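Local coordinates for SnoN,Epimerase SnoN (Streptomyces nogalater, PDB 5EP9), which acts in nogalamycin biosynthesis as a non-heme iron, alpha-ketoglutarate-dependent epimerase, at residues V83-A88 against E129-D134; A54-E59 against A101-I106; A248-T253 against F257-P262; L61-R66 against D95-L100. All coordinates share one frame; numbering follows the deposited sequence.

Contact 1. Residues V83-A88 against E129-D134; sequences VMDYVA and ENKEKD. With AKG (2-oxoglutaric acid), chain E.
A small salt-bridge network of Asp-85, Lys-131 and Asp-134 ties strand 82-87 to the loop that follows strand 118-128, within the SnoN part spanning 14-202. Lys-131 NZ donates to Asp-85 OD2 at 2.9 Å, almost in line with the carboxylate C-O bond, the two side chains arriving from opposite directions. A bend at the end of the lysine chain (chi4 84°) turns NZ to the acid, and a weak 3.4 Å bond links the same NZ to Asp-134 OD2. Lys-131 and Asp-134 also bound a type II beta turn, so backbone and side chains close the same loop. One residue earlier on the strand, Met-84 points the other way, into the 2-oxoglutarate pocket, where its CE lies 3.4 Å from ligand atom O4. Glu-129 OE2 stands 5.1 Å from Asp-85 OD2, a like charge without contact, and Arg-75 on strand 74-77 also touches Asp-85. One ammonium group thus serves two carboxylates, and the nearby carboxylates would probably stabilise its positive charge.

Contact 2. Residues A54-E59 against A101-I106; sequences AGEVAE and ATHPRI
A histidine-carboxylate hydrogen bond joins helix 54-70 to the start of helix 104-114, where His-103 occupies the N-cap; the pair lies in the SnoN part 14-202, away from the metal and ligand sites. His-103 NE2 donates to Glu-56 OE2 over 2.8 Å with a nearly straight N-H...O angle of 164°. The oxygen sits at the ring edge, close to the imidazole plane, yet the donor reaches it from well above the carboxylate plane, 45° out of it. Glu-56 runs out extended beyond CG and crosses the histidine side chain roughly at a right angle. Its other oxygen, OE1, accepts from Asp-53 N, just ahead of helix 54-70, so both carboxylate oxygens are engaged. The imidazole likewise works at two ends: with CG anti to the backbone N (chi1 -166°), ND1 turns back to the helix start and accepts a weak capping bond from Arg-105 N at 3.2 Å, while Pro-104 CD rests 3.7 Å above one ring face, offset toward the rim.

Contact 3. Residues A248-T253 against F257-P262; sequences AAYRPT and FLDDLP
The phenol ring of Tyr-250 and the carboxylate of Asp-259 stand nearly perpendicular, their planes 79° apart. Over one face of the ring, toward its rim, lies Pro-252 N; at the hydroxyl edge, near the ring plane, lies the carbonyl oxygen of Asp-259, to which Tyr-250 OH donates a 2.7 Å hydrogen bond. Leu-261 CD1 approaches the ring obliquely, 4.0 Å from Tyr-250 CE1. The Asp-259 carboxylate is clasped on both faces: Thr-253 N reaches OD1 at 2.8 Å from one, and Thr-253 OG1 reaches the same oxygen at 2.6 Å from the other. The amide comes on the syn side, whereas the hydroxyl comes from above the plane, 36° out of it. With OG1 set between its own backbone N and carbonyl carbon (chi1 62°), Thr-253 can present both donors to one acceptor. Asp-259 OD2 accepts from Gly-254 N, and the bonds to OD1 and OD2 together should restrict the rotation of the carboxylate; Pro-252 CB packs 3.4 Å from OD2. The contact lies in the SnoN part 203-305, where the loop leaving strand 236-245 meets the end of helix 256-259. Thr-253 OG1 also bonds to Ile-255 N just before the helix, and the backbone of Tyr-250 is hydrogen-bonded to Gly-272 and Ala-273, which joins the 248-253 loop to a later one.

Contact 4. Residues L61-R66 against D95-L100; sequences LAEARR and DTMRRL
Glu-63 faces Thr-96 and Met-97 where helices 54-70 and 95-101 pack in the SnoN part 14-202, and its stem runs between these two residues. CB rests on the methyl CG2 of Thr-96 at 3.8 Å. CG, set anti to the backbone N (chi1 173°), touches Met-97 CE at 3.7 Å. The chain then bends at chi2 (74°), bringing CD over Thr-96 CB at 4.0 Å and swinging the carboxylate around to its own helix. There Arg-66 grips it side-on with two nitrogens, NE to OE1 at 2.9 Å and NH2 to OE2 at 2.8 Å, the acceptors lying close to the guanidinium plane. OE2 has a second partner across the interface in Ser-94 OG. From the other helix, Met-97 slides past Glu-63 in the opposite direction, and its CE ends 3.9 Å from Ala-64 CB and against the backbone N of that alanine. The two short helical segments pass 10.0 Å apart at the axes, their N-to-C directions 131° apart, and Val-125 of strand 118-128 touches both Ala-64 and Met-97. The glutamate is therefore used twice: its aliphatic stem packs against Thr-96 and Met-97, while its charge is probably largely balanced by Arg-66, and the bond to Ser-94, just before helix 95-101, would help to orient it.

How the contacts relate
From the N terminus, helix 54-70 supplies the first partner of contacts 2 and 4: its early residues meet 101-106 and its later ones 95-100. Contact 4 closes the shorter loop and lies within the longer one of contact 2; their second segments sit on the successive helices 95-101 and 104-114, and Leu-100 packs on Ile-106. Contact 1 starts on strand 82-87 inside both loops and ends at 129-134, beyond them, so it crosses both and ties strand 82-87, next to the edge strand 74-77, to the loop after strand 118-128. Contact 3 follows in series as a local closure in the second fused part, 203-305; Phe-257 touches Tyr-86 of contact 1 across the two parts.

Contact 1. Residues V83-A88 against E129-D134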
loop_
_atom_site.group_PDB
_atom_site.type_symbol
_atom_site.label_atom_id
_atom_site.label_comp_id
_atom_site.label_asym_id
_atom_site.label_seq_id
_atom_site.Cartn_x
_atom_site.Cartn_y
_atom_site.Cartn_z
ATOM N N VAL A 83 11.236 -9.244 -8.225
ATOM C CA VAL A 83 10.891 -8.447 -7.074
ATOM C C VAL A 83 9.598 -8.977 -6.514
ATOM O O VAL A 83 9.469 -9.188 -5.313
ATOM C CB VAL A 83 10.775 -6.945 -7.431
ATOM C CG1 VAL A 83 10.418 -6.174 -6.210
ATOM C CG2 VAL A 83 12.092 -6.364 -8.024
ATOM N N MET A 84 8.633 -9.146 -7.394
ATOM C CA MET A 84 7.325 -9.665 -7.016
ATOM C C MET A 84 6.425 -9.961 -8.214
ATOM O O MET A 84 6.657 -9.476 -9.305
ATOM C CB MET A 84 6.536 -8.712 -6.106
ATOM C CG MET A 84 6.220 -7.373 -6.749
ATOM S SD MET A 84 5.188 -6.461 -5.546
ATOM C CE MET A 84 6.383 -6.070 -4.260
ATOM N N ASP A 85 5.340 -10.663 -7.917
ATOM C CA ASP A 85 4.195 -10.786 -8.854
ATOM C C ASP A 85 3.046 -10.116 -8.129
ATOM O O ASP A 85 2.943 -10.236 -6.886
ATOM C CB ASP A 85 3.852 -12.227 -9.136
ATOM C CG ASP A 85 4.938 -12.950 -9.962
ATOM O OD1 ASP A 85 5.102 -12.683 -11.188
ATOM O OD2 ASP A 85 5.647 -13.794 -9.339
ATOM N N TYR A 86 2.193 -9.434 -8.881
ATOM C CA TYR A 86 1.059 -8.804 -8.280
ATOM C C TYR A 86 -0.135 -8.803 -9.183
ATOM O O TYR A 86 -0.041 -8.862 -10.433
ATOM C CB TYR A 86 1.360 -7.386 -7.807
ATOM C CG TYR A 86 1.687 -6.420 -8.879
ATOM C CD1 TYR A 86 2.986 -6.346 -9.416
ATOM C CD2 TYR A 86 0.731 -5.558 -9.364
ATOM C CE1 TYR A 86 3.284 -5.408 -10.396
ATOM C CE2 TYR A 86 1.006 -4.625 -10.363
ATOM C CZ TYR A 86 2.285 -4.554 -10.881
ATOM O OH TYR A 86 2.488 -3.615 -11.863
ATOM N N VAL A 87 -1.254 -8.820 -8.543
ATOM C CA VAL A 87 -2.516 -8.635 -9.253
ATOM C C VAL A 87 -2.835 -7.157 -9.135
ATOM O O VAL A 87 -3.068 -6.669 -8.037
ATOM C CB VAL A 87 -3.673 -9.517 -8.678
ATOM C CG1 VAL A 87 -4.974 -9.296 -9.471
ATOM C CG2 VAL A 87 -3.271 -10.954 -8.709
ATOM N N ALA A 88 -2.919 -6.486 -10.280
ATOM C CA ALA A 88 -3.129 -5.019 -10.381
ATOM C C ALA A 88 -4.615 -4.704 -10.287
ATOM O O ALA A 88 -5.449 -5.461 -10.775
ATOM C CB ALA A 88 -2.651 -4.507 -11.729
ATOM N N GLU A 129 7.862 -15.065 -3.863
ATOM C CA GLU A 129 8.185 -16.446 -3.679
ATOM C C GLU A 129 9.291 -16.887 -4.569
ATOM O O GLU A 129 9.591 -16.261 -5.564
ATOM C CB GLU A 129 6.967 -17.339 -3.998
ATOM C CG GLU A 129 6.638 -17.377 -5.479
ATOM C CD GLU A 129 5.471 -18.287 -5.800
ATOM O OE1 GLU A 129 4.937 -18.999 -4.894
ATOM O OE2 GLU A 129 5.127 -18.305 -6.991
ATOM N N ASN A 130 9.932 -17.963 -4.133
ATOM C CA ASN A 130 10.976 -18.662 -4.940
ATOM C C ASN A 130 10.367 -19.732 -5.860
ATOM O O ASN A 130 9.611 -20.570 -5.414
ATOM C CB ASN A 130 11.997 -19.290 -4.036
ATOM C CG ASN A 130 12.655 -18.251 -3.151
ATOM O OD1 ASN A 130 13.267 -17.339 -3.640
ATOM N ND2 ASN A 130 12.543 -18.418 -1.860
ATOM N N LYS A 131 10.660 -19.639 -7.131
ATOM C CA LYS A 131 10.218 -20.626 -8.107
ATOM C C LYS A 131 11.494 -21.291 -8.554
ATOM O O LYS A 131 12.619 -20.855 -8.226
ATOM C CB LYS A 131 9.527 -20.006 -9.365
ATOM C CG LYS A 131 8.238 -19.209 -9.202
ATOM C CD LYS A 131 8.096 -18.193 -10.352
ATOM C CE LYS A 131 7.093 -17.053 -10.113
ATOM N NZ LYS A 131 7.666 -15.915 -9.346
ATOM N N GLU A 132 11.299 -22.294 -9.389
ATOM C CA GLU A 132 12.388 -22.917 -10.097
ATOM C C GLU A 132 13.102 -21.992 -11.060
ATOM O O GLU A 132 12.505 -21.430 -11.928
ATOM C CB GLU A 132 11.831 -24.079 -10.937
ATOM C CG GLU A 132 11.096 -25.142 -10.125
ATOM C CD GLU A 132 12.021 -25.892 -9.173
ATOM O OE1 GLU A 132 13.259 -25.672 -9.179
ATOM O OE2 GLU A 132 11.501 -26.705 -8.406
ATOM N N LYS A 133 14.395 -21.872 -10.877
ATOM C CA LYS A 133 15.253 -20.974 -11.684
ATOM C C LYS A 133 14.886 -19.492 -11.587
ATOM O O LYS A 133 15.468 -18.662 -12.304
ATOM C CB LYS A 133 15.302 -21.369 -13.196
ATOM C CG LYS A 133 16.658 -21.036 -13.829
ATOM C CD LYS A 133 16.992 -21.851 -15.064
ATOM C CE LYS A 133 17.903 -22.951 -14.596
ATOM N NZ LYS A 133 18.431 -23.703 -15.738
ATOM N N ASP A 134 14.008 -19.153 -10.654
ATOM C CA ASP A 134 13.612 -17.771 -10.433
ATOM C C ASP A 134 13.490 -17.462 -8.950
ATOM O O ASP A 134 12.452 -17.552 -8.334
ATOM C CB ASP A 134 12.308 -17.480 -11.180
ATOM C CG ASP A 134 11.887 -16.006 -11.059
ATOM O OD1 ASP A 134 12.748 -15.125 -11.140
ATOM O OD2 ASP A 134 10.709 -15.716 -10.812
HETATM C C1 AKG E . 4.347 -0.548 -0.907
HETATM O O1 AKG E . 4.323 0.693 -1.116
HETATM O O2 AKG E . 3.388 -1.155 -0.372
HETATM C C2 AKG E . 5.561 -1.327 -1.247
HETATM O O5 AKG E . 6.533 -0.736 -1.759
HETATM C C3 AKG E . 5.536 -2.846 -0.959
HETATM C C4 AKG E . 6.855 -3.591 -1.140
HETATM C C5 AKG E . 6.815 -5.081 -0.889
HETATM O O3 AKG E . 5.765 -5.601 -0.470
HETATM O O4 AKG E . 7.835 -5.789 -1.149
#

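Contact 2. Residues A54-E59 against A101-I106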
loop_
_atom_site.group_PDB
_atom_site.type_symbol
_atom_site.label_atom_id
_atom_site.label_comp_id
_atom_site.label_asym_id
_atom_site.label_seq_id
_atom_site.Cartn_x
_atom_site.Cartn_y
_atom_site.Cartn_z
ATOM N N ALA A 54 -9.072 -14.143 12.338
ATOM C CA ALA A 54 -8.541 -15.356 11.699
ATOM C C ALA A 54 -9.443 -15.794 10.474
ATOM O O ALA A 54 -8.905 -16.240 9.455
ATOM C CB ALA A 54 -8.478 -16.497 12.711
ATOM N N GLY A 55 -10.748 -15.699 10.646
ATOM C CA GLY A 55 -11.651 -16.011 9.541
ATOM C C GLY A 55 -11.481 -15.118 8.302
ATOM O O GLY A 55 -11.537 -15.577 7.140
ATOM N N GLU A 56 -11.285 -13.845 8.573
ATOM C CA GLU A 56 -11.059 -12.873 7.507
ATOM C C GLU A 56 -9.806 -13.146 6.806
ATOM O O GLU A 56 -9.750 -13.125 5.561
ATOM C CB GLU A 56 -11.019 -11.489 8.057
ATOM C CG GLU A 56 -12.389 -11.011 8.557
ATOM C CD GLU A 56 -12.280 -9.587 9.150
ATOM O OE1 GLU A 56 -11.450 -9.316 10.050
ATOM O OE2 GLU A 56 -13.138 -8.777 8.794
ATOM N N VAL A 57 -8.742 -13.394 7.589
ATOM C CA VAL A 57 -7.507 -13.774 6.958
ATOM C C VAL A 57 -7.726 -14.999 5.989
ATOM O O VAL A 57 -7.328 -15.042 4.836
ATOM C CB VAL A 57 -6.413 -14.057 8.000
ATOM C CG1 VAL A 57 -5.246 -14.716 7.316
ATOM C CG2 VAL A 57 -5.957 -12.767 8.660
ATOM N N ALA A 58 -8.319 -16.029 6.508
ATOM C CA ALA A 58 -8.561 -17.300 5.690
ATOM C C ALA A 58 -9.440 -17.097 4.429
ATOM O O ALA A 58 -9.045 -17.523 3.310
ATOM C CB ALA A 58 -9.211 -18.356 6.476
ATOM N N GLU A 59 -10.445 -16.286 4.588
ATOM C CA GLU A 59 -11.136 -15.744 3.391
ATOM C C GLU A 59 -10.298 -14.916 2.324
ATOM O O GLU A 59 -10.263 -15.271 1.112
ATOM C CB GLU A 59 -12.220 -14.851 3.830
ATOM C CG GLU A 59 -13.206 -14.672 2.659
ATOM C CD GLU A 59 -14.422 -13.794 2.948
ATOM O OE1 GLU A 59 -14.543 -13.223 4.073
ATOM O OE2 GLU A 59 -15.205 -13.639 1.962
ATOM N N ALA A 101 -10.341 -3.867 0.581
ATOM C CA ALA A 101 -9.935 -2.490 0.256
ATOM C C ALA A 101 -10.713 -1.427 1.012
ATOM O O ALA A 101 -10.169 -0.406 1.423
ATOM C CB ALA A 101 -10.055 -2.237 -1.222
ATOM N N THR A 102 -11.982 -1.722 1.251
ATOM C CA THR A 102 -12.883 -0.863 2.012
ATOM C C THR A 102 -13.255 -1.399 3.394
ATOM O O THR A 102 -14.137 -0.906 4.029
ATOM C CB THR A 102 -14.183 -0.586 1.204
ATOM O OG1 THR A 102 -14.778 -1.822 0.846
ATOM C CG2 THR A 102 -13.845 0.167 -0.070
ATOM N N HIS A 103 -12.515 -2.376 3.888
ATOM C CA HIS A 103 -12.710 -2.927 5.174
ATOM C C HIS A 103 -12.973 -1.837 6.217
ATOM O O HIS A 103 -12.170 -0.894 6.360
ATOM C CB HIS A 103 -11.481 -3.734 5.553
ATOM C CG HIS A 103 -11.687 -4.619 6.726
ATOM N ND1 HIS A 103 -11.616 -4.147 8.019
ATOM C CD2 HIS A 103 -12.047 -5.929 6.813
ATOM C CE1 HIS A 103 -11.916 -5.135 8.850
ATOM N NE2 HIS A 103 -12.171 -6.223 8.142
ATOM N N PRO A 104 -13.998 -1.977 7.018
ATOM C CA PRO A 104 -14.330 -0.858 7.921
ATOM C C PRO A 104 -13.275 -0.465 8.928
ATOM O O PRO A 104 -13.147 0.708 9.247
ATOM C CB PRO A 104 -15.644 -1.319 8.689
ATOM C CG PRO A 104 -16.216 -2.396 7.824
ATOM C CD PRO A 104 -15.073 -2.978 6.953
ATOM N N ARG A 105 -12.632 -1.439 9.494
ATOM C CA ARG A 105 -11.619 -1.168 10.472
ATOM C C ARG A 105 -10.351 -0.558 9.872
ATOM O O ARG A 105 -9.776 0.352 10.426
ATOM C CB ARG A 105 -11.329 -2.455 11.244
ATOM C CG ARG A 105 -10.443 -2.173 12.427
ATOM C CD ARG A 105 -10.508 -3.240 13.488
ATOM N NE ARG A 105 -9.264 -3.047 14.255
ATOM C CZ ARG A 105 -8.643 -3.983 14.978
ATOM N NH1 ARG A 105 -9.154 -5.216 15.072
ATOM N NH2 ARG A 105 -7.509 -3.670 15.619
ATOM N N ILE A 106 -9.896 -1.111 8.761
ATOM C CA ILE A 106 -8.752 -0.584 8.054
ATOM C C ILE A 106 -9.017 0.864 7.616
ATOM O O ILE A 106 -8.179 1.778 7.758
ATOM C CB ILE A 106 -8.408 -1.462 6.858
ATOM C CG1 ILE A 106 -7.943 -2.805 7.363
ATOM C CG2 ILE A 106 -7.297 -0.799 6.000
ATOM C CD1 ILE A 106 -7.493 -3.792 6.318
#

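Contact 3. Residues A248-T253 against F257-P262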
loop_
_atom_site.group_PDB
_atom_site.type_symbol
_atom_site.label_atom_id
_atom_site.label_comp_id
_atom_site.label_asym_id
_atom_site.label_seq_id
_atom_site.Cartn_x
_atom_site.Cartn_y
_atom_site.Cartn_z
ATOM N N ALA A 248 -8.654 14.460 -3.918
ATOM C CA ALA A 248 -7.707 14.134 -4.951
ATOM C C ALA A 248 -8.219 14.373 -6.366
ATOM O O ALA A 248 -9.302 13.974 -6.708
ATOM C CB ALA A 248 -7.274 12.699 -4.834
ATOM N N ALA A 249 -7.342 14.972 -7.151
ATOM C CA ALA A 249 -7.517 15.151 -8.562
ATOM C C ALA A 249 -6.421 14.537 -9.387
ATOM O O ALA A 249 -5.291 14.455 -8.963
ATOM C CB ALA A 249 -7.713 16.668 -8.955
ATOM N N TYR A 250 -6.805 14.186 -10.630
ATOM C CA TYR A 250 -5.872 13.532 -11.540
ATOM C C TYR A 250 -4.669 14.460 -11.825
ATOM O O TYR A 250 -4.862 15.614 -12.182
ATOM C CB TYR A 250 -6.543 13.128 -12.857
ATOM C CG TYR A 250 -5.634 12.319 -13.778
ATOM C CD1 TYR A 250 -5.197 11.049 -13.425
ATOM C CD2 TYR A 250 -5.277 12.797 -15.037
ATOM C CE1 TYR A 250 -4.393 10.303 -14.266
ATOM C CE2 TYR A 250 -4.481 12.051 -15.908
ATOM C CZ TYR A 250 -4.031 10.823 -15.502
ATOM O OH TYR A 250 -3.268 10.070 -16.314
ATOM N N ARG A 251 -3.494 13.890 -11.746
ATOM C CA ARG A 251 -2.262 14.603 -12.077
ATOM C C ARG A 251 -1.257 13.673 -12.706
ATOM O O ARG A 251 -0.622 12.913 -11.993
ATOM C CB ARG A 251 -1.651 15.259 -10.806
ATOM C CG ARG A 251 -0.568 16.305 -11.149
ATOM C CD ARG A 251 0.095 16.967 -9.942
ATOM N NE ARG A 251 0.712 16.000 -9.076
ATOM C CZ ARG A 251 1.112 16.231 -7.811
ATOM N NH1 ARG A 251 0.961 17.428 -7.238
ATOM N NH2 ARG A 251 1.718 15.261 -7.122
ATOM N N PRO A 252 -1.093 13.701 -14.030
ATOM C CA PRO A 252 -0.187 12.739 -14.648
ATOM C C PRO A 252 1.276 12.872 -14.168
ATOM O O PRO A 252 1.744 13.953 -13.928
ATOM C CB PRO A 252 -0.245 13.063 -16.133
ATOM C CG PRO A 252 -1.338 14.030 -16.341
ATOM C CD PRO A 252 -1.643 14.635 -15.004
ATOM N N THR A 253 1.899 11.749 -13.922
ATOM C CA THR A 253 3.341 11.693 -13.623
ATOM C C THR A 253 4.161 11.880 -14.872
ATOM O O THR A 253 5.311 12.240 -14.802
ATOM C CB THR A 253 3.776 10.334 -13.090
ATOM O OG1 THR A 253 3.524 9.328 -14.100
ATOM C CG2 THR A 253 2.996 9.954 -11.870
ATOM N N PHE A 257 2.756 4.178 -18.101
ATOM C CA PHE A 257 2.379 3.015 -17.310
ATOM C C PHE A 257 1.677 3.379 -15.980
ATOM O O PHE A 257 0.733 2.728 -15.559
ATOM C CB PHE A 257 3.676 2.198 -17.045
ATOM C CG PHE A 257 3.522 1.011 -16.103
ATOM C CD1 PHE A 257 2.792 -0.157 -16.526
ATOM C CD2 PHE A 257 4.097 1.022 -14.795
ATOM C CE1 PHE A 257 2.643 -1.266 -15.672
ATOM C CE2 PHE A 257 3.917 -0.079 -13.926
ATOM C CZ PHE A 257 3.209 -1.226 -14.373
ATOM N N LEU A 258 2.129 4.433 -15.332
ATOM C CA LEU A 258 1.507 4.904 -14.058
ATOM C C LEU A 258 0.268 5.798 -14.263
ATOM O O LEU A 258 -0.626 5.865 -13.458
ATOM C CB LEU A 258 2.517 5.682 -13.291
ATOM C CG LEU A 258 3.726 4.825 -12.892
ATOM C CD1 LEU A 258 4.871 5.713 -12.399
ATOM C CD2 LEU A 258 3.377 3.733 -11.898
ATOM N N ASP A 259 0.204 6.457 -15.401
ATOM C CA ASP A 259 -0.868 7.433 -15.680
ATOM C C ASP A 259 -2.159 6.808 -16.176
ATOM O O ASP A 259 -3.191 7.413 -16.081
ATOM C CB ASP A 259 -0.337 8.497 -16.635
ATOM C CG ASP A 259 0.751 9.349 -15.979
ATOM O OD1 ASP A 259 0.968 9.204 -14.755
ATOM O OD2 ASP A 259 1.372 10.165 -16.652
ATOM N N ASP A 260 -2.057 5.602 -16.713
ATOM C CA ASP A 260 -3.166 4.899 -17.401
ATOM C C ASP A 260 -3.956 4.143 -16.367
ATOM O O ASP A 260 -3.491 3.180 -15.841
ATOM C CB ASP A 260 -2.602 3.938 -18.438
ATOM C CG ASP A 260 -3.652 3.199 -19.205
ATOM O OD1 ASP A 260 -4.642 3.817 -19.653
ATOM O OD2 ASP A 260 -3.471 1.969 -19.423
ATOM N N LEU A 261 -5.087 4.672 -15.975
ATOM C CA LEU A 261 -5.832 4.116 -14.856
ATOM C C LEU A 261 -6.939 3.295 -15.497
ATOM O O LEU A 261 -7.805 3.834 -16.196
ATOM C CB LEU A 261 -6.429 5.194 -13.990
ATOM C CG LEU A 261 -5.435 6.150 -13.390
ATOM C CD1 LEU A 261 -6.136 7.164 -12.483
ATOM C CD2 LEU A 261 -4.377 5.390 -12.620
ATOM N N PRO A 262 -6.951 1.983 -15.241
ATOM C CA PRO A 262 -8.051 1.174 -15.773
ATOM C C PRO A 262 -9.364 1.457 -15.024
ATOM O O PRO A 262 -9.378 1.967 -13.898
ATOM C CB PRO A 262 -7.598 -0.255 -15.500
ATOM C CG PRO A 262 -6.710 -0.135 -14.352
ATOM C CD PRO A 262 -6.005 1.188 -14.440
#

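Contact 4. Residues L61-R66 against D95-L100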
loop_
_atom_site.group_PDB
_atom_site.type_symbol
_atom_site.label_atom_id
_atom_site.label_comp_id
_atom_site.label_asym_id
_atom_site.label_seq_id
_atom_site.Cartn_x
_atom_site.Cartn_y
_atom_site.Cartn_z
ATOM N N LEU A 61 -7.055 -14.694 2.089
ATOM C CA LEU A 61 -5.904 -15.471 1.643
ATOM C C LEU A 61 -6.317 -16.372 0.495
ATOM O O LEU A 61 -5.658 -16.441 -0.516
ATOM C CB LEU A 61 -5.326 -16.308 2.789
ATOM C CG LEU A 61 -4.226 -17.299 2.385
ATOM C CD1 LEU A 61 -3.020 -16.636 1.669
ATOM C CD2 LEU A 61 -3.753 -18.040 3.639
ATOM N N ALA A 62 -7.458 -17.051 0.638
ATOM C CA ALA A 62 -7.884 -17.964 -0.418
ATOM C C ALA A 62 -8.108 -17.178 -1.662
ATOM O O ALA A 62 -7.910 -17.687 -2.764
ATOM C CB ALA A 62 -9.196 -18.774 -0.060
ATOM N N GLU A 63 -8.736 -16.042 -1.515
ATOM C CA GLU A 63 -9.104 -15.247 -2.709
ATOM C C GLU A 63 -7.746 -14.698 -3.360
ATOM O O GLU A 63 -7.609 -14.687 -4.569
ATOM C CB GLU A 63 -10.008 -14.111 -2.344
ATOM C CG GLU A 63 -10.279 -13.160 -3.513
ATOM C CD GLU A 63 -11.231 -13.708 -4.575
ATOM O OE1 GLU A 63 -11.621 -14.890 -4.527
ATOM O OE2 GLU A 63 -11.552 -12.929 -5.503
ATOM N N ALA A 64 -6.813 -14.288 -2.532
ATOM C CA ALA A 64 -5.465 -13.898 -3.038
ATOM C C ALA A 64 -4.837 -14.994 -3.851
ATOM O O ALA A 64 -4.410 -14.756 -5.001
ATOM C CB ALA A 64 -4.532 -13.478 -1.941
ATOM N N ARG A 65 -4.912 -16.209 -3.320
ATOM C CA ARG A 65 -4.326 -17.368 -4.054
ATOM C C ARG A 65 -5.039 -17.688 -5.349
ATOM O O ARG A 65 -4.400 -17.987 -6.363
ATOM C CB ARG A 65 -4.342 -18.643 -3.229
ATOM C CG ARG A 65 -3.372 -18.627 -2.037
ATOM C CD ARG A 65 -3.351 -20.007 -1.373
ATOM N NE ARG A 65 -2.184 -20.104 -0.522
ATOM C CZ ARG A 65 -2.130 -20.486 0.774
ATOM N NH1 ARG A 65 -3.208 -20.959 1.451
ATOM N NH2 ARG A 65 -0.948 -20.432 1.403
ATOM N N ARG A 66 -6.357 -17.595 -5.291
ATOM C CA ARG A 66 -7.184 -17.853 -6.460
ATOM C C ARG A 66 -6.870 -16.867 -7.590
ATOM O O ARG A 66 -6.731 -17.250 -8.716
ATOM C CB ARG A 66 -8.696 -17.756 -6.127
ATOM C CG ARG A 66 -9.607 -18.243 -7.240
ATOM C CD ARG A 66 -11.076 -17.895 -6.967
ATOM N NE ARG A 66 -11.314 -16.430 -6.961
ATOM C CZ ARG A 66 -11.461 -15.685 -8.043
ATOM N NH1 ARG A 66 -11.331 -16.194 -9.240
ATOM N NH2 ARG A 66 -11.737 -14.391 -7.913
ATOM N N ASP A 95 -14.901 -8.730 -5.953
ATOM C CA ASP A 95 -15.652 -8.127 -4.856
ATOM C C ASP A 95 -14.853 -8.385 -3.460
ATOM O O ASP A 95 -14.958 -7.568 -2.564
ATOM C CB ASP A 95 -17.052 -8.701 -4.794
ATOM C CG ASP A 95 -17.878 -8.250 -6.081
ATOM O OD1 ASP A 95 -17.422 -7.264 -6.714
ATOM O OD2 ASP A 95 -18.930 -8.826 -6.440
ATOM N N THR A 96 -14.295 -9.574 -3.298
ATOM C CA THR A 96 -13.843 -10.030 -2.075
ATOM C C THR A 96 -12.589 -9.069 -1.740
ATOM O O THR A 96 -12.554 -8.450 -0.710
ATOM C CB THR A 96 -13.441 -11.518 -2.133
ATOM O OG1 THR A 96 -14.611 -12.323 -2.217
ATOM C CG2 THR A 96 -12.695 -11.924 -0.874
ATOM N N MET A 97 -11.766 -8.835 -2.728
ATOM C CA MET A 97 -10.804 -7.842 -2.605
ATOM C C MET A 97 -11.303 -6.386 -2.427
ATOM O O MET A 97 -10.702 -5.610 -1.655
ATOM C CB MET A 97 -9.723 -7.945 -3.742
ATOM C CG MET A 97 -8.924 -9.238 -3.679
ATOM S SD MET A 97 -8.161 -9.375 -2.034
ATOM C CE MET A 97 -7.575 -11.029 -2.072
ATOM N N ARG A 98 -12.397 -6.040 -3.042
ATOM C CA ARG A 98 -12.966 -4.761 -2.758
ATOM C C ARG A 98 -13.415 -4.659 -1.322
ATOM O O ARG A 98 -13.356 -3.535 -0.762
ATOM C CB ARG A 98 -14.138 -4.399 -3.725
ATOM C CG ARG A 98 -14.473 -2.890 -3.773
ATOM C CD ARG A 98 -15.615 -2.641 -4.768
ATOM N NE ARG A 98 -15.801 -1.218 -5.129
ATOM C CZ ARG A 98 -16.401 -0.291 -4.366
ATOM N NH1 ARG A 98 -16.832 -0.595 -3.139
ATOM N NH2 ARG A 98 -16.617 0.955 -4.819
ATOM N N ARG A 99 -13.974 -5.741 -0.771
ATOM C CA ARG A 99 -14.370 -5.682 0.651
ATOM C C ARG A 99 -13.147 -5.455 1.524
ATOM O O ARG A 99 -13.200 -4.768 2.529
ATOM C CB ARG A 99 -15.134 -6.912 1.151
ATOM C CG ARG A 99 -16.578 -6.928 0.601
ATOM C CD ARG A 99 -17.480 -8.007 1.186
ATOM N NE ARG A 99 -17.458 -9.195 0.367
ATOM C CZ ARG A 99 -16.674 -10.243 0.564
ATOM N NH1 ARG A 99 -15.776 -10.284 1.583
ATOM N NH2 ARG A 99 -16.775 -11.251 -0.318
ATOM N N LEU A 100 -12.048 -6.071 1.172
ATOM C CA LEU A 100 -10.800 -5.826 1.945
ATOM C C LEU A 100 -10.308 -4.366 1.806
ATOM O O LEU A 100 -9.834 -3.754 2.767
ATOM C CB LEU A 100 -9.703 -6.855 1.598
ATOM C CG LEU A 100 -8.365 -6.705 2.254
ATOM C CD1 LEU A 100 -8.449 -6.726 3.766
ATOM C CD2 LEU A 100 -7.466 -7.788 1.726
#